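Local coordinates for cell wall binding protein cwp8 (Peptoclostridium difficile, PDB 5J6Q) that probably anchors itself non-covalently in the bacterial cell wall through its three CWB2 domains, as an S-layer-associated protein, at residues A[325-330]-A[406-411]; A[430-435]-A[500-505]; A[437-442]-A[542-547]; A[496-501]-A[525-530]; A[505-510]-A[559-564]. One frame throughout, in Å; residues are numbered along the deposited sequence.

Contact 1: residues A[325-330]-A[406-411]; sequences GLASAP and LEIAKQ
Ile408 pushes its CD1 methyl between the side chains of Ala327 and Ser328, lying 3.6 Å from Ala327 CB and 3.7 Å from Ser328 OG. CG1 stands beside the backbone N of Ile408 (chi1 -72°), and the chain then runs out straight, which carries the methyl across to the turn between helices 322-327 and 329-334. The other branch, CG2, rests on the backbone instead, 3.6 Å from Ala327 O. One isoleucine thus meets a methyl, a hydroxyl oxygen and a carbonyl oxygen. The Ser328 hydroxyl has its polar partner in Asp324 O, in the helix just before it, so it offers Ile408 an oxygen already engaged in a bond.

The surroundings place this contact between two parallel sheets of the CWB2 module, which has a toprim-like alpha/beta fold. Ile408 also touches Val371 and Val396, on strands of one sheet, while Leu406 and Ala409 of the same helix reach Ile445 on an edge strand of the next. Helix 401-410 is therefore packed against both sheets, with the apolar end of Ile408 buried.

On the outward side of that helix Lys410 NZ bridges to Glu407 OE1 at 3.0 Å, meeting the carboxylate on its syn side but 34° out of its plane. Separately, Gln411 NE2 donates to Glu394 OE2 on strand 392-396.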
# COMPACT_ATOMS: atom_id res chain seq x y z
N GLY A 325 27.72 -3.81 19.70
CA GLY A 325 27.16 -3.58 18.40
C GLY A 325 27.54 -2.26 17.75
O GLY A 325 27.96 -2.25 16.60
N LEU A 326 27.38 -1.13 18.45
CA LEU A 326 27.67 0.16 17.80
C LEU A 326 29.14 0.22 17.48
O LEU A 326 29.52 0.70 16.41
CB LEU A 326 27.20 1.36 18.68
CG LEU A 326 28.00 1.67 19.96
CD1 LEU A 326 29.20 2.54 19.63
CD2 LEU A 326 27.12 2.45 20.93
N ALA A 327 30.00 -0.32 18.43
CA ALA A 327 31.47 -0.39 18.17
C ALA A 327 31.74 -1.34 16.97
O ALA A 327 32.75 -1.18 16.28
CB ALA A 327 32.18 -0.90 19.41
N SER A 328 30.83 -2.33 16.69
CA SER A 328 31.07 -3.24 15.56
C SER A 328 30.82 -2.67 14.16
O SER A 328 31.00 -3.42 13.18
CB SER A 328 30.21 -4.47 15.71
OG SER A 328 30.60 -5.13 16.89
N ALA A 329 30.46 -1.37 14.04
CA ALA A 329 30.10 -0.85 12.72
C ALA A 329 31.26 -0.77 11.75
O ALA A 329 31.03 -1.18 10.61
CB ALA A 329 29.45 0.55 12.85
N PRO A 330 32.46 -0.19 12.12
CA PRO A 330 33.55 -0.16 11.12
C PRO A 330 33.99 -1.59 10.81
O PRO A 330 34.53 -1.79 9.76
CB PRO A 330 34.61 0.72 11.80
CG PRO A 330 34.26 0.67 13.24
CD PRO A 330 32.80 0.68 13.27
N LEU A 406 38.51 -2.69 22.45
CA LEU A 406 39.91 -2.74 21.95
C LEU A 406 40.12 -4.02 21.05
O LEU A 406 40.83 -3.96 20.05
CB LEU A 406 40.88 -2.75 23.16
CG LEU A 406 40.62 -1.58 24.12
CD1 LEU A 406 41.13 -1.92 25.53
CD2 LEU A 406 41.33 -0.35 23.59
N GLU A 407 39.52 -5.14 21.39
CA GLU A 407 39.63 -6.31 20.53
C GLU A 407 39.02 -6.03 19.14
O GLU A 407 39.64 -6.37 18.12
CB GLU A 407 38.92 -7.51 21.17
CG GLU A 407 39.60 -7.93 22.47
CD GLU A 407 41.07 -8.29 22.26
OE1 GLU A 407 41.87 -8.04 23.18
OE2 GLU A 407 41.44 -8.80 21.18
N ILE A 408 37.82 -5.37 19.08
CA ILE A 408 37.19 -5.03 17.79
C ILE A 408 38.16 -4.18 17.08
O ILE A 408 38.47 -4.36 15.89
CB ILE A 408 35.87 -4.20 17.98
CG1 ILE A 408 34.77 -5.08 18.53
CG2 ILE A 408 35.46 -3.56 16.69
CD1 ILE A 408 33.55 -4.20 19.01
N ALA A 409 38.60 -3.15 17.83
CA ALA A 409 39.56 -2.19 17.33
C ALA A 409 40.74 -2.89 16.64
O ALA A 409 41.14 -2.48 15.55
CB ALA A 409 40.07 -1.35 18.48
N LYS A 410 41.28 -3.95 17.27
CA LYS A 410 42.43 -4.68 16.73
C LYS A 410 42.13 -5.43 15.42
O LYS A 410 43.04 -5.60 14.61
CB LYS A 410 42.95 -5.65 17.78
CG LYS A 410 43.79 -4.96 18.84
CD LYS A 410 44.67 -5.99 19.58
CE LYS A 410 44.49 -5.90 21.08
NZ LYS A 410 44.33 -7.25 21.70
N GLN A 411 40.86 -5.89 15.23
CA GLN A 411 40.43 -6.60 14.01
C GLN A 411 40.34 -5.64 12.81
O GLN A 411 40.09 -6.09 11.69
CB GLN A 411 39.05 -7.24 14.21
CG GLN A 411 39.04 -8.35 15.23
CD GLN A 411 39.49 -9.66 14.61
OE1 GLN A 411 39.81 -9.75 13.38
NE2 GLN A 411 39.48 -10.70 15.43

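Contact 2: residues A[430-435]-A[500-505]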
# COMPACT_ATOMS: atom_id res chain seq x y z
N ALA A 430 26.91 7.72 21.53
CA ALA A 430 27.85 7.02 20.69
C ALA A 430 27.28 6.57 19.38
O ALA A 430 27.92 6.81 18.37
CB ALA A 430 28.40 5.83 21.44
N MET A 431 26.09 5.91 19.39
CA MET A 431 25.39 5.43 18.21
C MET A 431 25.31 6.44 17.08
O MET A 431 25.20 6.08 15.95
CB MET A 431 23.97 5.16 18.62
CG MET A 431 23.27 4.45 17.62
SD MET A 431 23.88 2.73 17.58
CE MET A 431 23.58 2.29 19.29
N SER A 432 25.33 7.69 17.42
CA SER A 432 25.29 8.78 16.48
C SER A 432 26.55 8.87 15.55
O SER A 432 26.50 9.41 14.42
CB SER A 432 25.10 10.04 17.31
OG SER A 432 23.72 10.31 17.57
N ILE A 433 27.68 8.31 16.01
CA ILE A 433 28.94 8.35 15.25
C ILE A 433 29.25 7.00 14.61
O ILE A 433 30.22 6.92 13.90
CB ILE A 433 30.02 8.83 16.30
CG1 ILE A 433 31.22 9.47 15.59
CG2 ILE A 433 30.50 7.64 17.16
CD1 ILE A 433 30.88 10.56 14.55
N SER A 434 28.43 5.91 14.83
CA SER A 434 28.70 4.64 14.17
C SER A 434 28.78 4.72 12.64
O SER A 434 29.72 4.18 12.12
CB SER A 434 27.65 3.59 14.57
OG SER A 434 27.90 3.23 15.93
N ALA A 435 27.84 5.39 11.94
CA ALA A 435 27.93 5.39 10.47
C ALA A 435 29.25 6.05 10.04
O ALA A 435 29.92 5.51 9.22
CB ALA A 435 26.75 6.16 9.87
N ASP A 500 20.46 16.27 20.97
CA ASP A 500 21.41 17.34 20.71
C ASP A 500 22.74 16.76 20.27
O ASP A 500 23.35 17.30 19.38
CB ASP A 500 21.61 18.25 21.90
CG ASP A 500 20.33 18.85 22.33
OD1 ASP A 500 19.47 19.17 21.41
OD2 ASP A 500 20.13 18.96 23.58
N THR A 501 23.21 15.68 20.85
CA THR A 501 24.46 15.07 20.30
C THR A 501 24.29 14.62 18.85
O THR A 501 25.20 14.80 18.01
CB THR A 501 24.81 13.87 21.13
OG1 THR A 501 24.98 14.33 22.50
CG2 THR A 501 26.03 13.12 20.62
N ASN A 502 23.16 13.94 18.56
CA ASN A 502 22.90 13.48 17.21
C ASN A 502 22.93 14.69 16.32
O ASN A 502 23.62 14.61 15.27
CB ASN A 502 21.58 12.78 17.09
CG ASN A 502 21.27 12.14 15.80
OD1 ASN A 502 20.20 12.50 15.17
ND2 ASN A 502 22.05 11.20 15.37
N ALA A 503 22.22 15.81 16.68
CA ALA A 503 22.29 17.02 15.84
C ALA A 503 23.74 17.47 15.66
O ALA A 503 24.10 17.82 14.51
CB ALA A 503 21.45 18.22 16.39
N LYS A 504 24.63 17.52 16.74
CA LYS A 504 26.06 17.95 16.46
C LYS A 504 26.84 17.05 15.54
O LYS A 504 27.63 17.57 14.72
CB LYS A 504 26.83 18.14 17.79
CG LYS A 504 26.21 19.33 18.54
CD LYS A 504 26.60 19.45 20.02
CE LYS A 504 26.74 20.94 20.40
NZ LYS A 504 27.67 21.07 21.58
N VAL A 505 26.66 15.67 15.60
CA VAL A 505 27.37 14.80 14.66
C VAL A 505 26.92 15.13 13.21
O VAL A 505 27.77 15.22 12.27
CB VAL A 505 26.98 13.33 15.04
CG1 VAL A 505 27.46 12.30 13.96
CG2 VAL A 505 27.65 12.99 16.34
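Ser432 and Asn502 supply the polar half of this buried contact. Asn502 ND2 donates to Ser432 OG at 2.9 Å, with an angle of 150° at the hydrogen and the hydroxyl 16° out of the amide plane. With CG anti to its backbone N (chi1 -174°), Asn502 swings its amide alongside the serine, and Ser432 OG ends up 3.3 Å from Asn502 CA as well, tucked against the helix backbone.

The apolar half belongs to Val505, one turn further along helix 498-509. Its CG1 lies against Ser432 O at 3.1 Å, a close approach, and touches Ile433 CD1 at 3.9 Å, where the two side chains meet roughly at right angles. Its CG2 faces Ser432 CB at 4.0 Å. Residues 431-433 link helices 427-430 and 434-438, so the valine is fitted to a break between helices as helix 498-509 packs there, joining neighbouring CWB2 units.

Asn502 also has partners behind it: ND2 donates to Ile547 O, and OD1 accepts from Leu549 N and Gln558 NE2. The backbone groups of strand 547-549 settle which end of the amide is nitrogen and which is oxygen. Turning it over would set donor against donor and acceptor against acceptor, so the strand holds the amide in the orientation that lets Ser432 OG serve as an acceptor.

Contact 3: residues A[437-442]-A[542-547]; sequences AAQFGA and SSKAPI
The amide of Gln439 lies against the backbone of Lys544 without bonding to it: Gln439 NE2 is 3.4 Å from Lys544 CA, and the link that does join the segments is a water. That water accepts from Gln439 NE2 at 3.0 Å and donates to Ala545 O at 2.8 Å, bridging the amide to the chain one residue further on.

Gln439 gets there by stretching. Its CG is anti to the backbone N (chi1 -173°) and the chain stays extended to the amide, while the two side chains cross at about a right angle. OE1 rests on the aliphatic part of the lysine, 3.8 Å from both Lys544 CB and Lys544 CG, and the outer methylenes then bend round it.

Lys544 has a positive phi of 45° because it is the C-prime residue of a Schellman motif closing helix 531-542, with Ala545 N bonded to Ala540 O and Lys544 N to Ala541 O. Both segments are the same element of the alpha/beta fold: each leads from a helix towards an edge strand of a parallel sheet, 444-447 for one and 547-549 for the other. The glutamine side chain thus spans from one such turn to its counterpart in the adjoining CWB2 unit, touching Ala541 on the way.

On the 437-442 side, Ala437 O accepts from Phe440 N at 2.9 Å and from Ala442 N at 3.2 Å, the two donors coming from opposite faces of the carbonyl plane. Beyond the other turn, Pro546 packs on Tyr510.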
# COMPACT_ATOMS: atom_id res chain seq x y z
N ALA A 437 32.05 6.46 11.61
CA ALA A 437 33.20 5.64 11.87
C ALA A 437 33.26 4.46 10.92
O ALA A 437 34.35 4.19 10.39
CB ALA A 437 33.20 5.13 13.27
N ALA A 438 32.10 3.77 10.69
CA ALA A 438 32.07 2.65 9.77
C ALA A 438 32.52 3.14 8.40
O ALA A 438 33.15 2.41 7.67
CB ALA A 438 30.68 2.06 9.64
N GLN A 439 32.17 4.36 8.08
CA GLN A 439 32.47 4.92 6.76
C GLN A 439 34.00 5.25 6.59
O GLN A 439 34.42 5.57 5.48
CB GLN A 439 31.67 6.21 6.58
CG GLN A 439 31.81 6.75 5.17
CD GLN A 439 31.25 8.12 4.98
OE1 GLN A 439 31.77 8.93 4.19
NE2 GLN A 439 30.18 8.44 5.65
N PHE A 440 34.81 5.15 7.66
CA PHE A 440 36.21 5.55 7.55
C PHE A 440 37.14 4.60 8.25
O PHE A 440 38.27 5.00 8.45
CB PHE A 440 36.42 6.98 8.13
CG PHE A 440 35.92 8.09 7.24
CD1 PHE A 440 34.62 8.52 7.31
CD2 PHE A 440 36.76 8.69 6.31
CE1 PHE A 440 34.15 9.51 6.47
CE2 PHE A 440 36.28 9.69 5.48
CZ PHE A 440 34.98 10.09 5.56
N GLY A 441 36.73 3.38 8.62
CA GLY A 441 37.67 2.49 9.28
C GLY A 441 38.10 2.98 10.66
O GLY A 441 39.01 2.42 11.27
N ALA A 442 37.43 4.02 11.16
CA ALA A 442 37.71 4.58 12.47
C ALA A 442 37.20 3.71 13.61
O ALA A 442 36.02 3.34 13.65
CB ALA A 442 37.10 5.95 12.59
N SER A 542 27.78 2.86 3.95
CA SER A 542 27.86 2.57 2.46
C SER A 542 27.21 3.70 1.67
O SER A 542 27.60 4.01 0.56
CB SER A 542 27.14 1.25 2.12
OG SER A 542 27.88 0.16 2.63
N SER A 543 26.20 4.36 2.23
CA SER A 543 25.57 5.48 1.50
C SER A 543 26.19 6.86 1.91
O SER A 543 25.59 7.87 1.56
CB SER A 543 24.04 5.52 1.78
OG SER A 543 23.36 4.32 1.44
N LYS A 544 27.31 6.91 2.69
CA LYS A 544 27.88 8.21 3.19
C LYS A 544 26.76 9.09 3.74
O LYS A 544 26.72 10.30 3.51
CB LYS A 544 28.63 8.94 2.10
CG LYS A 544 29.49 7.94 1.26
CD LYS A 544 30.49 8.67 0.31
CE LYS A 544 31.86 7.98 0.21
NZ LYS A 544 31.79 6.53 -0.11
N ALA A 545 25.86 8.48 4.58
CA ALA A 545 24.67 9.21 4.95
C ALA A 545 24.55 9.08 6.49
O ALA A 545 25.09 8.16 7.08
CB ALA A 545 23.43 8.50 4.24
N PRO A 546 23.90 10.04 7.14
CA PRO A 546 23.77 9.97 8.61
C PRO A 546 22.45 9.16 9.10
O PRO A 546 21.53 8.89 8.34
CB PRO A 546 23.62 11.43 8.97
CG PRO A 546 22.66 11.92 7.88
CD PRO A 546 23.42 11.34 6.62
N ILE A 547 22.41 8.86 10.41
CA ILE A 547 21.27 8.22 10.99
C ILE A 547 20.69 9.31 11.94
O ILE A 547 21.36 9.72 12.87
CB ILE A 547 21.60 6.93 11.76
CG1 ILE A 547 22.06 5.86 10.77
CG2 ILE A 547 20.23 6.43 12.56
CD1 ILE A 547 22.51 4.50 11.42
O HOH W 1 27.86 7.57 7.39

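Contact 4: residues A[496-501]-A[525-530]; sequences ENRKDT and GGNGQL. With SO4 (sulfate ion), chain C; SO4 (sulfate ion), chain D.
Arg498 NH1 donates to Asn527 OD1 at 3.0 Å, and around this one direct link the two segments are held very differently. The arginine end is tight. With CG set between the backbone N and the carbonyl carbon (chi1 79°) and a bend at chi3, the side chain curls back so that backbone N and NE of Arg498 both donate to O3 of a sulfate, the first at 2.7 Å and the second at 2.9 Å. Arg498 NH2 takes the sulfate's O4 at 2.9 Å, in a nearly straight bond. The guanidinium is thus bonded at its edge, with Asn527 OD1 also in its plane; NH1 has a further acceptor in Asp521 O, and Tyr523 makes a cation-pi contact.

This is an anion held at a helix N-terminus. Asn497 is the N-cap of helix 498-509, its OD1 accepting from Lys499 N at 2.9 Å and Asp500 N at 3.0 Å. The sulfate probably came from the crystallisation liquor, though its position is consistent with a site suited to anionic groups.

Across to the 525-530 loop there is just that single direct bond, made with the Asn527 amide turned 53° from the guanidinium plane. A water donating to Asn527 OD1 at 2.7 Å adds only a weak bond to Arg498 NH2. Asn527 ND2 is bound to Glu427 OE2, while Gln529 NE2 reaches a second sulfate through one longer bond.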
# COMPACT_ATOMS: atom_id res chain seq x y z
N GLU A 496 23.41 18.46 25.39
CA GLU A 496 22.75 18.28 26.67
C GLU A 496 22.08 16.90 26.74
O GLU A 496 21.99 16.32 27.82
CB GLU A 496 21.67 19.38 26.83
CG GLU A 496 20.80 19.22 28.06
CD GLU A 496 19.56 20.10 28.02
OE1 GLU A 496 18.46 19.58 28.29
OE2 GLU A 496 19.70 21.31 27.72
N ASN A 497 21.57 16.38 25.62
CA ASN A 497 20.93 15.05 25.57
C ASN A 497 21.31 14.39 24.25
O ASN A 497 22.01 14.98 23.41
CB ASN A 497 19.40 15.16 25.76
CG ASN A 497 18.74 16.02 24.74
OD1 ASN A 497 18.92 15.76 23.50
ND2 ASN A 497 18.08 17.15 25.12
N ARG A 498 20.87 13.17 24.09
CA ARG A 498 21.23 12.37 22.95
C ARG A 498 20.73 12.92 21.57
O ARG A 498 21.36 12.61 20.56
CB ARG A 498 20.67 10.92 23.15
CG ARG A 498 19.18 10.84 22.83
CD ARG A 498 18.58 9.53 23.32
NE ARG A 498 18.92 9.27 24.74
CZ ARG A 498 18.85 8.06 25.33
NH1 ARG A 498 18.50 7.00 24.63
NH2 ARG A 498 19.08 7.93 26.62
N LYS A 499 19.62 13.70 21.55
CA LYS A 499 19.09 14.25 20.34
C LYS A 499 20.03 15.49 19.98
O LYS A 499 20.34 15.65 18.78
CB LYS A 499 17.62 14.67 20.42
CG LYS A 499 16.73 13.45 20.61
CD LYS A 499 15.38 13.79 20.99
CE LYS A 499 14.62 14.09 19.73
NZ LYS A 499 14.45 12.90 18.92
N ASP A 500 20.46 16.27 20.97
CA ASP A 500 21.41 17.34 20.71
C ASP A 500 22.74 16.76 20.27
O ASP A 500 23.35 17.30 19.38
CB ASP A 500 21.61 18.25 21.90
CG ASP A 500 20.33 18.85 22.33
OD1 ASP A 500 19.47 19.17 21.41
OD2 ASP A 500 20.13 18.96 23.58
N THR A 501 23.21 15.68 20.85
CA THR A 501 24.46 15.07 20.30
C THR A 501 24.29 14.62 18.85
O THR A 501 25.20 14.80 18.01
CB THR A 501 24.81 13.87 21.13
OG1 THR A 501 24.98 14.33 22.50
CG2 THR A 501 26.03 13.12 20.62
N GLY A 525 11.05 2.69 25.47
CA GLY A 525 11.46 1.32 25.68
C GLY A 525 12.89 1.17 26.09
O GLY A 525 13.35 0.04 26.16
N GLY A 526 13.63 2.27 26.35
CA GLY A 526 15.02 2.13 26.83
C GLY A 526 16.07 1.96 25.73
O GLY A 526 15.75 1.82 24.54
N ASN A 527 17.35 1.97 26.12
CA ASN A 527 18.53 1.88 25.24
C ASN A 527 18.63 0.60 24.36
O ASN A 527 19.20 0.65 23.23
CB ASN A 527 19.77 2.12 26.07
CG ASN A 527 19.91 3.62 26.47
OD1 ASN A 527 19.04 4.46 26.14
ND2 ASN A 527 20.98 4.04 27.12
N GLY A 528 18.06 -0.52 24.82
CA GLY A 528 18.02 -1.69 23.98
C GLY A 528 17.40 -1.38 22.62
O GLY A 528 17.72 -2.06 21.63
N GLN A 529 16.54 -0.29 22.53
CA GLN A 529 15.90 0.02 21.23
C GLN A 529 16.90 0.69 20.22
O GLN A 529 16.55 0.96 19.08
CB GLN A 529 14.67 0.93 21.46
CG GLN A 529 13.53 0.15 22.14
CD GLN A 529 13.08 -1.03 21.33
OE1 GLN A 529 12.70 -0.92 20.19
NE2 GLN A 529 13.03 -2.17 21.98
N LEU A 530 18.11 0.94 20.66
CA LEU A 530 19.15 1.49 19.79
C LEU A 530 19.67 0.40 18.88
O LEU A 530 20.49 0.67 17.97
CB LEU A 530 20.29 2.08 20.63
CG LEU A 530 19.86 3.47 21.26
CD1 LEU A 530 21.06 3.79 22.19
CD2 LEU A 530 19.77 4.64 20.20
S SO4 C . 19.73 11.69 27.58
O1 SO4 C . 18.55 12.47 27.72
O2 SO4 C . 20.73 12.27 28.28
O3 SO4 C . 20.10 11.54 26.14
O4 SO4 C . 19.46 10.37 28.15
S SO4 D . 11.95 -5.78 19.65
O1 SO4 D . 12.25 -5.10 20.94
O2 SO4 D . 10.69 -6.31 19.65
O3 SO4 D . 12.83 -6.83 19.40
O4 SO4 D . 12.06 -4.76 18.52
O HOH W 2 17.72 5.42 28.35

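Contact 5: residues A[505-510]-A[559-564]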
# COMPACT_ATOMS: atom_id res chain seq x y z
N VAL A 505 26.66 15.67 15.60
CA VAL A 505 27.37 14.80 14.66
C VAL A 505 26.92 15.13 13.21
O VAL A 505 27.77 15.22 12.27
CB VAL A 505 26.98 13.33 15.04
CG1 VAL A 505 27.46 12.30 13.96
CG2 VAL A 505 27.65 12.99 16.34
N ILE A 506 25.58 15.27 13.03
CA ILE A 506 25.04 15.56 11.71
C ILE A 506 25.60 16.93 11.23
O ILE A 506 26.03 17.06 10.07
CB ILE A 506 23.48 15.54 11.67
CG1 ILE A 506 22.87 14.10 11.78
CG2 ILE A 506 23.08 16.16 10.32
CD1 ILE A 506 21.42 14.06 12.48
N ASN A 507 25.66 17.95 12.14
CA ASN A 507 26.12 19.28 11.68
C ASN A 507 27.59 19.23 11.26
O ASN A 507 28.01 19.92 10.34
CB ASN A 507 25.98 20.28 12.79
CG ASN A 507 26.33 21.75 12.49
OD1 ASN A 507 25.83 22.40 11.54
ND2 ASN A 507 27.11 22.38 13.31
N LYS A 508 28.34 18.43 11.92
CA LYS A 508 29.75 18.39 11.64
C LYS A 508 30.15 17.56 10.44
O LYS A 508 31.00 17.98 9.68
CB LYS A 508 30.51 17.87 12.85
CG LYS A 508 32.04 17.88 12.54
CD LYS A 508 32.91 17.55 13.87
CE LYS A 508 34.36 17.43 13.42
NZ LYS A 508 35.23 18.29 14.24
N TYR A 509 29.53 16.42 10.24
CA TYR A 509 30.02 15.60 9.19
C TYR A 509 29.20 15.40 7.95
O TYR A 509 29.73 14.70 7.08
CB TYR A 509 30.17 14.20 9.75
CG TYR A 509 31.22 14.12 10.85
CD1 TYR A 509 30.86 13.79 12.15
CD2 TYR A 509 32.56 14.31 10.57
CE1 TYR A 509 31.82 13.63 13.15
CE2 TYR A 509 33.54 14.13 11.56
CZ TYR A 509 33.16 13.79 12.84
OH TYR A 509 34.10 13.56 13.79
N TYR A 510 27.96 15.95 7.83
CA TYR A 510 27.19 15.45 6.72
C TYR A 510 26.71 16.45 5.75
O TYR A 510 25.78 16.14 5.01
CB TYR A 510 25.99 14.65 7.30
CG TYR A 510 26.46 13.30 7.82
CD1 TYR A 510 26.63 13.09 9.18
CD2 TYR A 510 26.73 12.26 6.94
CE1 TYR A 510 27.08 11.85 9.65
CE2 TYR A 510 27.18 11.03 7.39
CZ TYR A 510 27.35 10.83 8.77
OH TYR A 510 27.80 9.61 9.22
N GLU A 559 16.03 19.58 14.04
CA GLU A 559 15.30 20.21 12.95
C GLU A 559 16.28 21.31 12.18
O GLU A 559 16.34 21.34 10.96
CB GLU A 559 14.09 20.93 13.54
CG GLU A 559 12.77 20.19 13.43
CD GLU A 559 11.60 21.14 13.93
OE1 GLU A 559 11.66 22.31 13.59
OE2 GLU A 559 10.66 20.71 14.68
N GLU A 560 16.99 22.15 12.94
CA GLU A 560 17.87 23.15 12.44
C GLU A 560 19.04 22.54 11.65
O GLU A 560 19.26 23.05 10.57
CB GLU A 560 18.38 23.99 13.57
CG GLU A 560 17.31 25.02 13.90
CD GLU A 560 17.61 25.84 15.23
OE1 GLU A 560 18.77 26.02 15.59
OE2 GLU A 560 16.70 26.31 15.84
N VAL A 561 19.76 21.47 12.16
CA VAL A 561 20.84 20.88 11.40
C VAL A 561 20.39 20.15 10.18
O VAL A 561 21.14 20.15 9.13
CB VAL A 561 21.81 19.97 12.20
CG1 VAL A 561 22.20 20.66 13.53
CG2 VAL A 561 21.21 18.62 12.40
N VAL A 562 19.20 19.49 10.24
CA VAL A 562 18.76 18.81 9.07
C VAL A 562 18.52 19.89 7.95
O VAL A 562 18.85 19.68 6.79
CB VAL A 562 17.49 17.98 9.45
CG1 VAL A 562 16.76 17.55 8.18
CG2 VAL A 562 17.88 16.73 10.29
N GLU A 563 17.85 20.99 8.32
CA GLU A 563 17.54 22.09 7.42
C GLU A 563 18.85 22.62 6.78
O GLU A 563 18.83 22.93 5.61
CB GLU A 563 16.82 23.18 8.23
CG GLU A 563 16.76 24.55 7.63
CD GLU A 563 15.86 25.49 8.37
OE1 GLU A 563 14.88 25.90 7.77
OE2 GLU A 563 16.12 25.85 9.54
N LEU A 564 19.99 22.73 7.56
CA LEU A 564 21.28 23.24 6.99
C LEU A 564 22.05 22.23 6.21
O LEU A 564 22.64 22.56 5.16
CB LEU A 564 22.23 23.69 8.12
CG LEU A 564 21.75 24.91 8.87
CD1 LEU A 564 22.73 25.24 10.04
CD2 LEU A 564 21.67 26.05 7.79
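Ile506 and Asn507 meet Val561 through carbon alone; the shortest polar bond lies within helix 498-509, Tyr509 N to Val505 O, 2.9 Å, in its last turn. This is side-by-side helix packing in the alpha/beta fold of a CWB2 domain. Helices 505-509 and 559-564 run in nearly the same direction, their axes 21° apart and 9.1 Å at closest approach, and the chain passes from their parent helices into strands 516-519 and 572-575, neighbours in one parallel sheet.

Val561 carries the contact with both its methyls. With CG1 beside the backbone N (chi1 -46°), CG2 falls between the backbone N and the carbonyl carbon and sits 3.7 Å from Ile506 CG2 and 3.9 Å from Ile506 CB, the two side chains crossing at about a right angle. CG1 turns to the outer side and rests on Asn507 CB at 3.9 Å; Ala503, a turn earlier, touches the same valine.

Inward the contact is buried around Ile506, whereas on the outer side Asn507 and Leu564 are less buried. There the Asn507 amide stands out from the helix, and the last, loose touch is Asn507 OD1 to Leu564 CD1, 4.5 Å.

Overall arrangement
All five contacts lie in the part of the chain built from three CWB2 domains, well to one side of the chain's centre. Helix 498-509 threads contacts 4, 2 and 5 in that order from its N-terminus, with contact 2 centred about 10 Å from the centre of either of the others. Helix 434-438 is shared by contacts 2 and 3, centres about 12 Å apart. Contact 1 comes first along the chain and meets contact 2 through Leu326 O and Ser434 OG. Contacts 1, 2 and 3 join neighbouring CWB2 units, while contacts 4 and 5 hold together elements within the last one.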